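Local coordinates for protein putative dihydrodipicolinate synthase (Thermus thermophilus, PDB 2PCQ) that is of unknown function but belongs to the dihydrodipicolinate synthetase family and folds as a closed eight-stranded TIM barrel, with four chains in the assembly, at residues 31-36 and 203-208; 180-185 and 221-226; 246-251 and 271-276. All blocks are in the same frame, centred on the assembly; numbering follows the deposited sequence.

Contact 1 (31-36 and 203-208)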
ATOM      1  N   LEU A  31      23.098  21.830 -23.888  1.00 17.77           N
ATOM      2  CA  LEU A  31      23.544  20.461 -23.664  1.00 16.20           C
ATOM      3  C   LEU A  31      22.481  19.392 -23.883  1.00 15.90           C
ATOM      4  O   LEU A  31      22.795  18.199 -23.870  1.00 17.69           O
ATOM      5  CB  LEU A  31      24.085  20.341 -22.239  1.00 16.61           C
ATOM      6  CG  LEU A  31      25.315  21.196 -21.919  1.00 16.66           C
ATOM      7  CD1 LEU A  31      25.505  21.312 -20.416  1.00 13.45           C
ATOM      8  CD2 LEU A  31      26.537  20.567 -22.574  1.00 18.85           C
ATOM      9  N   VAL A  32      21.237  19.813 -24.097  1.00 16.87           N
ATOM     10  CA  VAL A  32      20.131  18.875 -24.275  1.00 17.47           C
ATOM     11  C   VAL A  32      19.258  19.163 -25.497  1.00 18.27           C
ATOM     12  O   VAL A  32      19.414  20.188 -26.156  1.00 20.16           O
ATOM     13  CB  VAL A  32      19.228  18.872 -23.016  1.00 17.81           C
ATOM     14  CG1 VAL A  32      20.012  18.356 -21.814  1.00 13.40           C
ATOM     15  CG2 VAL A  32      18.730  20.290 -22.734  1.00 13.02           C
ATOM     16  N   ASP A  33      18.329  18.255 -25.784  1.00 15.56           N
ATOM     17  CA  ASP A  33      17.431  18.406 -26.928  1.00 19.22           C
ATOM     18  C   ASP A  33      16.322  19.423 -26.682  1.00 19.26           C
ATOM     19  O   ASP A  33      15.739  19.958 -27.624  1.00 19.26           O
ATOM     20  CB  ASP A  33      16.812  17.054 -27.281  1.00 19.14           C
ATOM     21  CG  ASP A  33      17.831  16.072 -27.819  1.00 22.68           C
ATOM     22  OD1 ASP A  33      18.299  16.275 -28.958  1.00 23.38           O
ATOM     23  OD2 ASP A  33      18.172  15.109 -27.100  1.00 20.63           O
ATOM     24  N   GLY A  34      16.031  19.674 -25.411  1.00 16.44           N
ATOM     25  CA  GLY A  34      14.990  20.619 -25.059  1.00 18.41           C
ATOM     26  C   GLY A  34      14.826  20.647 -23.555  1.00 18.87           C
ATOM     27  O   GLY A  34      15.465  19.874 -22.845  1.00 20.98           O
ATOM     28  N   LEU A  35      13.967  21.531 -23.065  1.00 18.53           N
ATOM     29  CA  LEU A  35      13.751  21.644 -21.632  1.00 19.12           C
ATOM     30  C   LEU A  35      12.317  21.345 -21.232  1.00 17.00           C
ATOM     31  O   LEU A  35      11.387  21.528 -22.021  1.00 15.12           O
ATOM     32  CB  LEU A  35      14.075  23.063 -21.154  1.00 15.03           C
ATOM     33  CG  LEU A  35      15.444  23.688 -21.423  1.00 20.20           C
ATOM     34  CD1 LEU A  35      15.406  25.142 -20.965  1.00 19.92           C
ATOM     35  CD2 LEU A  35      16.539  22.919 -20.692  1.00 17.22           C
ATOM     36  N   LEU A  36      12.154  20.877 -19.999  1.00 14.38           N
ATOM     37  CA  LEU A  36      10.829  20.641 -19.441  1.00 14.90           C
ATOM     38  C   LEU A  36      10.733  21.649 -18.305  1.00 14.69           C
ATOM     39  O   LEU A  36      11.458  21.542 -17.312  1.00 17.48           O
ATOM     40  CB  LEU A  36      10.677  19.223 -18.875  1.00 15.63           C
ATOM     41  CG  LEU A  36       9.517  19.080 -17.870  1.00 13.80           C
ATOM     42  CD1 LEU A  36       8.205  19.564 -18.486  1.00 10.16           C
ATOM     43  CD2 LEU A  36       9.390  17.630 -17.425  1.00 14.82           C
ATOM     44  N   ALA A 203      26.008  12.325 -20.758  1.00 14.91           N
ATOM     45  CA  ALA A 203      26.120  10.902 -20.453  1.00 12.34           C
ATOM     46  C   ALA A 203      24.859  10.139 -20.849  1.00 14.78           C
ATOM     47  O   ALA A 203      24.934   9.083 -21.477  1.00 15.93           O
ATOM     48  CB  ALA A 203      26.409  10.705 -18.974  1.00 14.82           C
ATOM     49  N   TYR A 204      23.696  10.671 -20.482  1.00 13.28           N
ATOM     50  CA  TYR A 204      22.444  10.010 -20.825  1.00 13.03           C
ATOM     51  C   TYR A 204      22.230  10.018 -22.334  1.00 15.51           C
ATOM     52  O   TYR A 204      21.637   9.097 -22.888  1.00 15.11           O
ATOM     53  CB  TYR A 204      21.283  10.674 -20.077  1.00 12.54           C
ATOM     54  CG  TYR A 204      21.278  10.284 -18.612  1.00 14.27           C
ATOM     55  CD1 TYR A 204      20.840   9.018 -18.212  1.00 12.50           C
ATOM     56  CD2 TYR A 204      21.800  11.137 -17.639  1.00 14.96           C
ATOM     57  CE1 TYR A 204      20.929   8.610 -16.881  1.00 11.54           C
ATOM     58  CE2 TYR A 204      21.895  10.736 -16.305  1.00 13.06           C
ATOM     59  CZ  TYR A 204      21.460   9.472 -15.936  1.00  9.96           C
ATOM     60  OH  TYR A 204      21.563   9.067 -14.628  1.00 14.02           O
ATOM     61  N   ARG A 205      22.735  11.053 -22.998  1.00 14.73           N
ATOM     62  CA  ARG A 205      22.632  11.155 -24.453  1.00 13.24           C
ATOM     63  C   ARG A 205      23.479  10.037 -25.075  1.00 15.34           C
ATOM     64  O   ARG A 205      23.063   9.369 -26.025  1.00 16.02           O
ATOM     65  CB  ARG A 205      23.166  12.513 -24.920  1.00 17.00           C
ATOM     66  CG  ARG A 205      23.287  12.655 -26.430  1.00 19.25           C
ATOM     67  CD  ARG A 205      21.928  12.928 -27.048  1.00 33.35           C
ATOM     68  NE  ARG A 205      21.488  11.868 -27.939  1.00 28.04           N
ATOM     69  CZ  ARG A 205      20.320  11.867 -28.573  1.00 27.02           C
ATOM     70  NH1 ARG A 205      19.471  12.874 -28.409  1.00 23.87           N
ATOM     71  NH2 ARG A 205      20.006  10.861 -29.377  1.00 29.20           N
ATOM     72  N   ALA A 206      24.671   9.841 -24.521  1.00 13.08           N
ATOM     73  CA  ALA A 206      25.587   8.815 -25.003  1.00 15.53           C
ATOM     74  C   ALA A 206      24.986   7.423 -24.818  1.00 15.73           C
ATOM     75  O   ALA A 206      25.130   6.552 -25.679  1.00 13.44           O
ATOM     76  CB  ALA A 206      26.919   8.917 -24.260  1.00 13.74           C
ATOM     77  N   LEU A 207      24.313   7.217 -23.691  1.00 14.84           N
ATOM     78  CA  LEU A 207      23.694   5.930 -23.399  1.00 14.47           C
ATOM     79  C   LEU A 207      22.602   5.664 -24.428  1.00 15.03           C
ATOM     80  O   LEU A 207      22.496   4.563 -24.972  1.00 18.01           O
ATOM     81  CB  LEU A 207      23.116   5.932 -21.976  1.00 11.06           C
ATOM     82  CG  LEU A 207      22.349   4.703 -21.473  1.00 14.75           C
ATOM     83  CD1 LEU A 207      23.056   3.422 -21.880  1.00 19.75           C
ATOM     84  CD2 LEU A 207      22.234   4.788 -19.950  1.00 13.89           C
ATOM     85  N   LEU A 208      21.792   6.683 -24.689  1.00 14.97           N
ATOM     86  CA  LEU A 208      20.725   6.586 -25.672  1.00 17.80           C
ATOM     87  C   LEU A 208      21.328   6.270 -27.047  1.00 18.21           C
ATOM     88  O   LEU A 208      20.822   5.410 -27.773  1.00 17.94           O
ATOM     89  CB  LEU A 208      19.949   7.908 -25.729  1.00 17.29           C
ATOM     90  CG  LEU A 208      18.898   8.070 -26.834  1.00 20.88           C
ATOM     91  CD1 LEU A 208      17.872   6.952 -26.741  1.00 19.82           C
ATOM     92  CD2 LEU A 208      18.221   9.430 -26.706  1.00 18.36           C
TER

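Contact 2 (180-185 and 221-226)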
ATOM      1  N   THR A 180      16.471   2.878 -14.332  1.00 12.94           N
ATOM      2  CA  THR A 180      16.119   1.785 -15.249  1.00 13.72           C
ATOM      3  C   THR A 180      16.126   2.244 -16.704  1.00 12.68           C
ATOM      4  O   THR A 180      15.538   1.594 -17.572  1.00 13.28           O
ATOM      5  CB  THR A 180      14.710   1.232 -14.947  1.00 14.79           C
ATOM      6  OG1 THR A 180      13.762   2.307 -14.993  1.00 13.95           O
ATOM      7  CG2 THR A 180      14.669   0.571 -13.569  1.00 12.73           C
ATOM      8  N   PHE A 181      16.804   3.355 -16.967  1.00 12.42           N
ATOM      9  CA  PHE A 181      16.849   3.935 -18.303  1.00 14.42           C
ATOM     10  C   PHE A 181      17.095   2.957 -19.454  1.00 14.48           C
ATOM     11  O   PHE A 181      16.311   2.910 -20.403  1.00 17.40           O
ATOM     12  CB  PHE A 181      17.879   5.070 -18.347  1.00 14.39           C
ATOM     13  CG  PHE A 181      17.765   5.944 -19.566  1.00 14.96           C
ATOM     14  CD1 PHE A 181      16.516   6.365 -20.019  1.00 14.13           C
ATOM     15  CD2 PHE A 181      18.898   6.354 -20.255  1.00 15.54           C
ATOM     16  CE1 PHE A 181      16.396   7.180 -21.141  1.00 14.85           C
ATOM     17  CE2 PHE A 181      18.795   7.173 -21.382  1.00 19.09           C
ATOM     18  CZ  PHE A 181      17.540   7.585 -21.826  1.00 14.80           C
ATOM     19  N   LEU A 182      18.166   2.173 -19.382  1.00 14.34           N
ATOM     20  CA  LEU A 182      18.452   1.238 -20.465  1.00 14.11           C
ATOM     21  C   LEU A 182      17.324   0.221 -20.626  1.00 16.26           C
ATOM     22  O   LEU A 182      17.016  -0.202 -21.740  1.00 13.04           O
ATOM     23  CB  LEU A 182      19.786   0.520 -20.229  1.00 12.41           C
ATOM     24  CG  LEU A 182      20.224  -0.447 -21.338  1.00 16.10           C
ATOM     25  CD1 LEU A 182      20.244   0.276 -22.677  1.00 13.47           C
ATOM     26  CD2 LEU A 182      21.605  -1.008 -21.019  1.00 14.39           C
ATOM     27  N   GLY A 183      16.706  -0.163 -19.514  1.00 15.52           N
ATOM     28  CA  GLY A 183      15.609  -1.113 -19.580  1.00 14.70           C
ATOM     29  C   GLY A 183      14.419  -0.520 -20.317  1.00 13.58           C
ATOM     30  O   GLY A 183      13.763  -1.201 -21.101  1.00 14.24           O
ATOM     31  N   ALA A 184      14.141   0.755 -20.062  1.00 12.36           N
ATOM     32  CA  ALA A 184      13.031   1.443 -20.713  1.00 12.43           C
ATOM     33  C   ALA A 184      13.291   1.546 -22.212  1.00 15.28           C
ATOM     34  O   ALA A 184      12.379   1.360 -23.023  1.00 12.40           O
ATOM     35  CB  ALA A 184      12.857   2.826 -20.121  1.00  7.10           C
ATOM     36  N   LEU A 185      14.536   1.848 -22.577  1.00 14.94           N
ATOM     37  CA  LEU A 185      14.911   1.964 -23.983  1.00 13.68           C
ATOM     38  C   LEU A 185      14.701   0.631 -24.694  1.00 14.21           C
ATOM     39  O   LEU A 185      14.193   0.584 -25.813  1.00 16.47           O
ATOM     40  CB  LEU A 185      16.377   2.398 -24.113  1.00 12.87           C
ATOM     41  CG  LEU A 185      16.708   3.807 -23.605  1.00 16.69           C
ATOM     42  CD1 LEU A 185      18.191   4.091 -23.828  1.00 15.48           C
ATOM     43  CD2 LEU A 185      15.853   4.840 -24.337  1.00 14.81           C
ATOM     44  N   GLU A 221      27.446  -0.819 -19.888  1.00 18.50           N
ATOM     45  CA  GLU A 221      28.494  -0.279 -19.024  1.00 17.93           C
ATOM     46  C   GLU A 221      28.176   1.144 -18.590  1.00 15.79           C
ATOM     47  O   GLU A 221      28.437   1.524 -17.448  1.00 18.39           O
ATOM     48  CB  GLU A 221      29.860  -0.307 -19.723  1.00 18.90           C
ATOM     49  CG  GLU A 221      30.473  -1.701 -19.843  1.00 26.16           C
ATOM     50  CD  GLU A 221      30.617  -2.399 -18.496  1.00 35.66           C
ATOM     51  OE1 GLU A 221      31.281  -1.836 -17.598  1.00 44.15           O
ATOM     52  OE2 GLU A 221      30.067  -3.510 -18.334  1.00 31.94           O
ATOM     53  N   LEU A 222      27.615   1.936 -19.498  1.00 15.56           N
ATOM     54  CA  LEU A 222      27.276   3.313 -19.158  1.00 18.16           C
ATOM     55  C   LEU A 222      26.074   3.329 -18.210  1.00 15.59           C
ATOM     56  O   LEU A 222      26.002   4.155 -17.297  1.00 17.27           O
ATOM     57  CB  LEU A 222      26.982   4.116 -20.430  1.00 20.74           C
ATOM     58  CG  LEU A 222      26.920   5.639 -20.284  1.00 23.95           C
ATOM     59  CD1 LEU A 222      28.095   6.131 -19.446  1.00 22.68           C
ATOM     60  CD2 LEU A 222      26.931   6.287 -21.668  1.00 16.75           C
ATOM     61  N   GLN A 223      25.141   2.405 -18.426  1.00 16.05           N
ATOM     62  CA  GLN A 223      23.955   2.285 -17.580  1.00 14.79           C
ATOM     63  C   GLN A 223      24.394   1.963 -16.147  1.00 16.59           C
ATOM     64  O   GLN A 223      23.865   2.517 -15.181  1.00 18.54           O
ATOM     65  CB  GLN A 223      23.038   1.182 -18.133  1.00 14.74           C
ATOM     66  CG  GLN A 223      22.133   0.467 -17.120  1.00 12.96           C
ATOM     67  CD  GLN A 223      21.034   1.337 -16.542  1.00 14.99           C
ATOM     68  OE1 GLN A 223      20.424   2.152 -17.244  1.00 17.03           O
ATOM     69  NE2 GLN A 223      20.754   1.148 -15.257  1.00 14.17           N
ATOM     70  N   LYS A 224      25.369   1.071 -16.014  1.00 15.44           N
ATOM     71  CA  LYS A 224      25.881   0.703 -14.700  1.00 14.02           C
ATOM     72  C   LYS A 224      26.620   1.883 -14.071  1.00 15.67           C
ATOM     73  O   LYS A 224      26.496   2.140 -12.871  1.00 15.32           O
ATOM     74  CB  LYS A 224      26.818  -0.502 -14.825  1.00 15.75           C
ATOM     75  CG  LYS A 224      26.102  -1.772 -15.265  1.00 21.04           C
ATOM     76  CD  LYS A 224      27.059  -2.818 -15.821  1.00 22.82           C
ATOM     77  CE  LYS A 224      28.057  -3.284 -14.785  1.00 28.05           C
ATOM     78  NZ  LYS A 224      28.986  -4.301 -15.360  1.00 35.30           N
ATOM     79  N   LYS A 225      27.383   2.605 -14.886  1.00 16.08           N
ATOM     80  CA  LYS A 225      28.137   3.757 -14.406  1.00 16.89           C
ATOM     81  C   LYS A 225      27.225   4.867 -13.887  1.00 16.70           C
ATOM     82  O   LYS A 225      27.531   5.518 -12.884  1.00 16.15           O
ATOM     83  CB  LYS A 225      29.021   4.313 -15.524  1.00 16.61           C
ATOM     84  CG  LYS A 225      29.813   5.556 -15.128  1.00 19.57           C
ATOM     85  CD  LYS A 225      30.735   6.008 -16.252  1.00 23.22           C
ATOM     86  CE  LYS A 225      31.811   4.968 -16.540  1.00 29.49           C
ATOM     87  NZ  LYS A 225      32.679   4.732 -15.352  1.00 31.92           N
ATOM     88  N   LEU A 226      26.101   5.075 -14.568  1.00 15.14           N
ATOM     89  CA  LEU A 226      25.159   6.122 -14.183  1.00 15.96           C
ATOM     90  C   LEU A 226      24.128   5.706 -13.126  1.00 17.31           C
ATOM     91  O   LEU A 226      23.418   6.553 -12.582  1.00 17.25           O
ATOM     92  CB  LEU A 226      24.428   6.644 -15.427  1.00 14.95           C
ATOM     93  CG  LEU A 226      25.296   7.295 -16.511  1.00 20.86           C
ATOM     94  CD1 LEU A 226      24.439   7.651 -17.727  1.00 15.02           C
ATOM     95  CD2 LEU A 226      25.969   8.542 -15.941  1.00 18.66           C
TER

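Contact 3 (246-251 and 271-276)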
ATOM      1  N   ARG A 246      23.922  23.818  -7.398  1.00 16.68           N
ATOM      2  CA  ARG A 246      24.614  24.938  -6.759  1.00 18.90           C
ATOM      3  C   ARG A 246      26.089  24.582  -6.606  1.00 18.02           C
ATOM      4  O   ARG A 246      26.966  25.409  -6.839  1.00 18.14           O
ATOM      5  CB  ARG A 246      24.023  25.259  -5.378  1.00 16.97           C
ATOM      6  CG  ARG A 246      22.587  25.799  -5.394  1.00 18.76           C
ATOM      7  CD  ARG A 246      22.252  26.537  -4.094  1.00 16.29           C
ATOM      8  NE  ARG A 246      22.451  25.709  -2.906  1.00 14.58           N
ATOM      9  CZ  ARG A 246      21.622  24.747  -2.508  1.00 17.57           C
ATOM     10  NH1 ARG A 246      20.518  24.485  -3.201  1.00 18.35           N
ATOM     11  NH2 ARG A 246      21.899  24.044  -1.420  1.00 16.54           N
ATOM     12  N   HIS A 247      26.356  23.336  -6.229  1.00 18.02           N
ATOM     13  CA  HIS A 247      27.727  22.873  -6.052  1.00 19.74           C
ATOM     14  C   HIS A 247      28.533  22.995  -7.344  1.00 22.66           C
ATOM     15  O   HIS A 247      29.728  23.293  -7.311  1.00 21.84           O
ATOM     16  CB  HIS A 247      27.731  21.422  -5.568  1.00 20.24           C
ATOM     17  CG  HIS A 247      29.099  20.831  -5.442  1.00 23.13           C
ATOM     18  ND1 HIS A 247      29.693  20.103  -6.450  1.00 26.21           N
ATOM     19  CD2 HIS A 247      29.997  20.872  -4.430  1.00 21.31           C
ATOM     20  CE1 HIS A 247      30.895  19.719  -6.064  1.00 21.55           C
ATOM     21  NE2 HIS A 247      31.105  20.172  -4.841  1.00 23.24           N
ATOM     22  N   LEU A 248      27.874  22.768  -8.476  1.00 19.19           N
ATOM     23  CA  LEU A 248      28.519  22.863  -9.779  1.00 20.33           C
ATOM     24  C   LEU A 248      28.568  24.307 -10.273  1.00 20.88           C
ATOM     25  O   LEU A 248      28.993  24.572 -11.393  1.00 25.69           O
ATOM     26  CB  LEU A 248      27.779  21.998 -10.803  1.00 15.60           C
ATOM     27  CG  LEU A 248      27.780  20.491 -10.536  1.00 17.12           C
ATOM     28  CD1 LEU A 248      26.900  19.795 -11.556  1.00 15.54           C
ATOM     29  CD2 LEU A 248      29.209  19.960 -10.598  1.00 14.96           C
ATOM     30  N   GLY A 249      28.117  25.236  -9.438  1.00 21.58           N
ATOM     31  CA  GLY A 249      28.149  26.639  -9.813  1.00 21.72           C
ATOM     32  C   GLY A 249      26.949  27.201 -10.555  1.00 22.84           C
ATOM     33  O   GLY A 249      26.977  28.363 -10.949  1.00 23.56           O
ATOM     34  N   LEU A 250      25.901  26.406 -10.759  1.00 19.66           N
ATOM     35  CA  LEU A 250      24.718  26.913 -11.457  1.00 21.30           C
ATOM     36  C   LEU A 250      23.723  27.512 -10.459  1.00 21.44           C
ATOM     37  O   LEU A 250      23.613  27.046  -9.325  1.00 20.02           O
ATOM     38  CB  LEU A 250      24.057  25.799 -12.278  1.00 23.66           C
ATOM     39  CG  LEU A 250      24.858  25.315 -13.493  1.00 25.52           C
ATOM     40  CD1 LEU A 250      24.061  24.277 -14.262  1.00 27.16           C
ATOM     41  CD2 LEU A 250      25.175  26.491 -14.398  1.00 32.33           C
ATOM     42  N   PRO A 251      22.986  28.558 -10.872  1.00 21.82           N
ATOM     43  CA  PRO A 251      22.001  29.237 -10.020  1.00 21.66           C
ATOM     44  C   PRO A 251      20.666  28.506  -9.820  1.00 22.46           C
ATOM     45  O   PRO A 251      19.606  29.050 -10.131  1.00 21.40           O
ATOM     46  CB  PRO A 251      21.821  30.578 -10.728  1.00 18.54           C
ATOM     47  CG  PRO A 251      21.887  30.182 -12.165  1.00 17.54           C
ATOM     48  CD  PRO A 251      23.077  29.220 -12.189  1.00 22.10           C
ATOM     49  N   PRO A 271      30.792  12.438  -3.555  1.00 23.63           N
ATOM     50  CA  PRO A 271      31.797  11.638  -4.264  1.00 24.03           C
ATOM     51  C   PRO A 271      31.297  11.030  -5.574  1.00 25.24           C
ATOM     52  O   PRO A 271      32.072  10.851  -6.515  1.00 20.75           O
ATOM     53  CB  PRO A 271      32.192  10.578  -3.232  1.00 25.41           C
ATOM     54  CG  PRO A 271      30.959  10.437  -2.396  1.00 24.75           C
ATOM     55  CD  PRO A 271      30.517  11.869  -2.224  1.00 23.60           C
ATOM     56  N   VAL A 272      30.008  10.709  -5.635  1.00 22.52           N
ATOM     57  CA  VAL A 272      29.445  10.142  -6.852  1.00 17.38           C
ATOM     58  C   VAL A 272      29.486  11.195  -7.955  1.00 19.02           C
ATOM     59  O   VAL A 272      29.920  10.920  -9.073  1.00 18.16           O
ATOM     60  CB  VAL A 272      27.982   9.675  -6.639  1.00 18.18           C
ATOM     61  CG1 VAL A 272      27.360   9.282  -7.972  1.00 18.91           C
ATOM     62  CG2 VAL A 272      27.951   8.483  -5.688  1.00 16.12           C
ATOM     63  N   LEU A 273      29.040  12.405  -7.631  1.00 17.41           N
ATOM     64  CA  LEU A 273      29.028  13.500  -8.593  1.00 20.87           C
ATOM     65  C   LEU A 273      30.448  13.877  -9.016  1.00 23.68           C
ATOM     66  O   LEU A 273      30.733  14.011 -10.207  1.00 20.72           O
ATOM     67  CB  LEU A 273      28.332  14.722  -7.991  1.00 17.42           C
ATOM     68  CG  LEU A 273      28.229  15.963  -8.879  1.00 20.67           C
ATOM     69  CD1 LEU A 273      27.519  15.604 -10.178  1.00 19.06           C
ATOM     70  CD2 LEU A 273      27.473  17.062  -8.140  1.00 20.32           C
ATOM     71  N   GLU A 274      31.333  14.054  -8.037  1.00 21.26           N
ATOM     72  CA  GLU A 274      32.720  14.409  -8.323  1.00 23.02           C
ATOM     73  C   GLU A 274      33.405  13.349  -9.177  1.00 21.65           C
ATOM     74  O   GLU A 274      34.225  13.670 -10.035  1.00 24.12           O
ATOM     75  CB  GLU A 274      33.505  14.609  -7.023  1.00 22.56           C
ATOM     76  CG  GLU A 274      33.267  15.954  -6.358  1.00 28.95           C
ATOM     77  CD  GLU A 274      33.556  17.117  -7.292  1.00 34.61           C
ATOM     78  OE1 GLU A 274      34.628  17.120  -7.934  1.00 36.51           O
ATOM     79  OE2 GLU A 274      32.713  18.033  -7.387  1.00 39.17           O
ATOM     80  N   GLY A 275      33.066  12.085  -8.936  1.00 22.79           N
ATOM     81  CA  GLY A 275      33.655  11.002  -9.702  1.00 21.14           C
ATOM     82  C   GLY A 275      33.293  11.106 -11.172  1.00 22.98           C
ATOM     83  O   GLY A 275      34.152  10.977 -12.047  1.00 21.42           O
ATOM     84  N   LEU A 276      32.013  11.335 -11.450  1.00 21.83           N
ATOM     85  CA  LEU A 276      31.556  11.468 -12.826  1.00 21.16           C
ATOM     86  C   LEU A 276      32.147  12.722 -13.449  1.00 18.83           C
ATOM     87  O   LEU A 276      32.459  12.748 -14.639  1.00 18.75           O
ATOM     88  CB  LEU A 276      30.026  11.537 -12.883  1.00 21.84           C
ATOM     89  CG  LEU A 276      29.285  10.216 -12.656  1.00 24.81           C
ATOM     90  CD1 LEU A 276      27.783  10.459 -12.607  1.00 25.51           C
ATOM     91  CD2 LEU A 276      29.632   9.248 -13.777  1.00 23.50           C
TER

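Contact 1 (31-36 and 203-208)
Asp-33 and Arg-205 meet through a single-point salt bridge near the surface of the TIM barrel, joining the loop that leads from helix 18-28 into strand 36-37 to helix 201-212, which follows the last barrel strand. Arg-205 NH1 lies 2.9 Å from Asp-33 OD2, at the edge of the guanidinium and near its plane. As a hydrogen bond it is weak, because the N-H...O angle is only 122°; attraction between the charges probably accounts for much of the contact. Carboxylate and guanidinium planes stand 74° apart, too steep for a coplanar two-pronged pair; Asp-33 OD1 stays 3.6 Å from Arg-205 NH1. Arginine suits a place among several acceptors: its NH2 reaches Asp-209 in a second salt bridge, so two carboxylates hold the one cation. Aspartate suits the loop because OD2 also takes the backbone N-H of Ile-2, fixing the carboxylate to the start of the first strand. With CG of Arg-205 opposite the backbone N (chi1 172°), the chain then bends at chi2 and chi3 to lay the guanidinium alongside the Leu-208 side chain, where Leu-208 CD2 covers one face of the Arg-205 guanidinium from 3.5 Å above its plane, displaced from the centre.

Contact 2 (180-185 and 221-226)
The carboxamide oxygen of Gln-223, OE1, accepts the backbone N-H of Leu-182 at an N...O distance of 3.1 Å. The N-H...O angle of 166° makes the bond nearly straight on the donor side, although the donor stands 40° out of the amide plane. Leu-182 belongs to the first turn of helix 181-186, where an amide has no carbonyl one turn back to bind, and the Thr-180 side chain at the N-cap makes no capping bond; the glutamine therefore supplies an acceptor from a neighbouring helix. Its NE2 donates to the carbonyl of Pro-179, so both ends of the amide are used and its rotation is fixed. Glutamine suits this buried site by offering donor and acceptor together without a charge. A bend at chi2 (68°) turns the amide toward the helix start, while the aliphatic part stays against Leu-182: Gln-223 CB lies 3.9 Å from Leu-182 CD2, and Gln-223 CG is likewise 3.9 Å from Leu-182 CB. The backbones come close here, with the CA atoms of Leu-182 and Gln-223 6.3 Å apart. Gln-165 of the second subunit packs on Gln-223, so the contact borders a subunit interface. Helix 181-186 rests on barrel strand 172-175 through Phe-181 and Thr-175, and helix 201-212 adjoins both partners, Leu-207 touching Phe-181 and Ala-206 touching Leu-222.

Contact 3 (246-251 and 271-276)
Leu-248 and Leu-273 are the nearest pair of CA atoms, 9.5 Å apart, where the chain leaving helix 216-247 passes helix 266-278; the first helix closes in a Schellman motif, with Gly-249 at phi 89°. At this distance the gap must be bridged by side chains. The two leucines reach toward each other and meet tip to tip, CD2 of Leu-248 standing 4.2 Å from CD2 of Leu-273. Branched, flexible and apolar, leucine suits a junction where methyl groups meet. In Leu-273, chi1 of -180° carries CG outward, opposite the backbone N, and chi2 of 57° turns CD2 toward Leu-248; the same CD2 also lies obliquely beside the ring of His-247 as the two side chains run past each other in opposite directions. These segments belong to the C-terminal helical part of the chain, which follows the eighth strand of the TIM barrel and lies outside the closed sheet. Gly-249 suits the turn because its positive phi would jam a side chain against the preceding carbonyl, and its N-H returns to the carbonyl of Arg-246. Pro-271, which has no N-H to give, stands at a kink in helix 266-278. On the more exposed side the Glu-274 carboxylate lies near the His-247 ring, but the imidazole is probably turned over in the model and the approach is too short, which leaves any bond between them doubtful. The imidazole also packs edge-to-face with Trp-266, while Leu-248 touches Val-282 and Leu-283 near the chain end.

Contacts 1 and 2 interleave along the chain, in the order 31-36, 180-185, 203-208 and 221-226, and contact 3 follows both. The centres of contacts 1 and 2 are about 14 Å apart, and they touch where Leu-222 packs on helix 201-212 and Leu-207 meets Phe-181. Contacts 2 and 3, with centres about 21 Å apart, share the long helix 216-247 and meet through Lys-225, Leu-226 and Leu-276. Contacts 1 and 3 do not touch, their nearest atoms being about 6 Å apart. Together they lead from the joint between the loop before the second strand and the helix after the eighth to the C-terminal helices 216-247 and 266-278, with contact 2 also bordering another subunit.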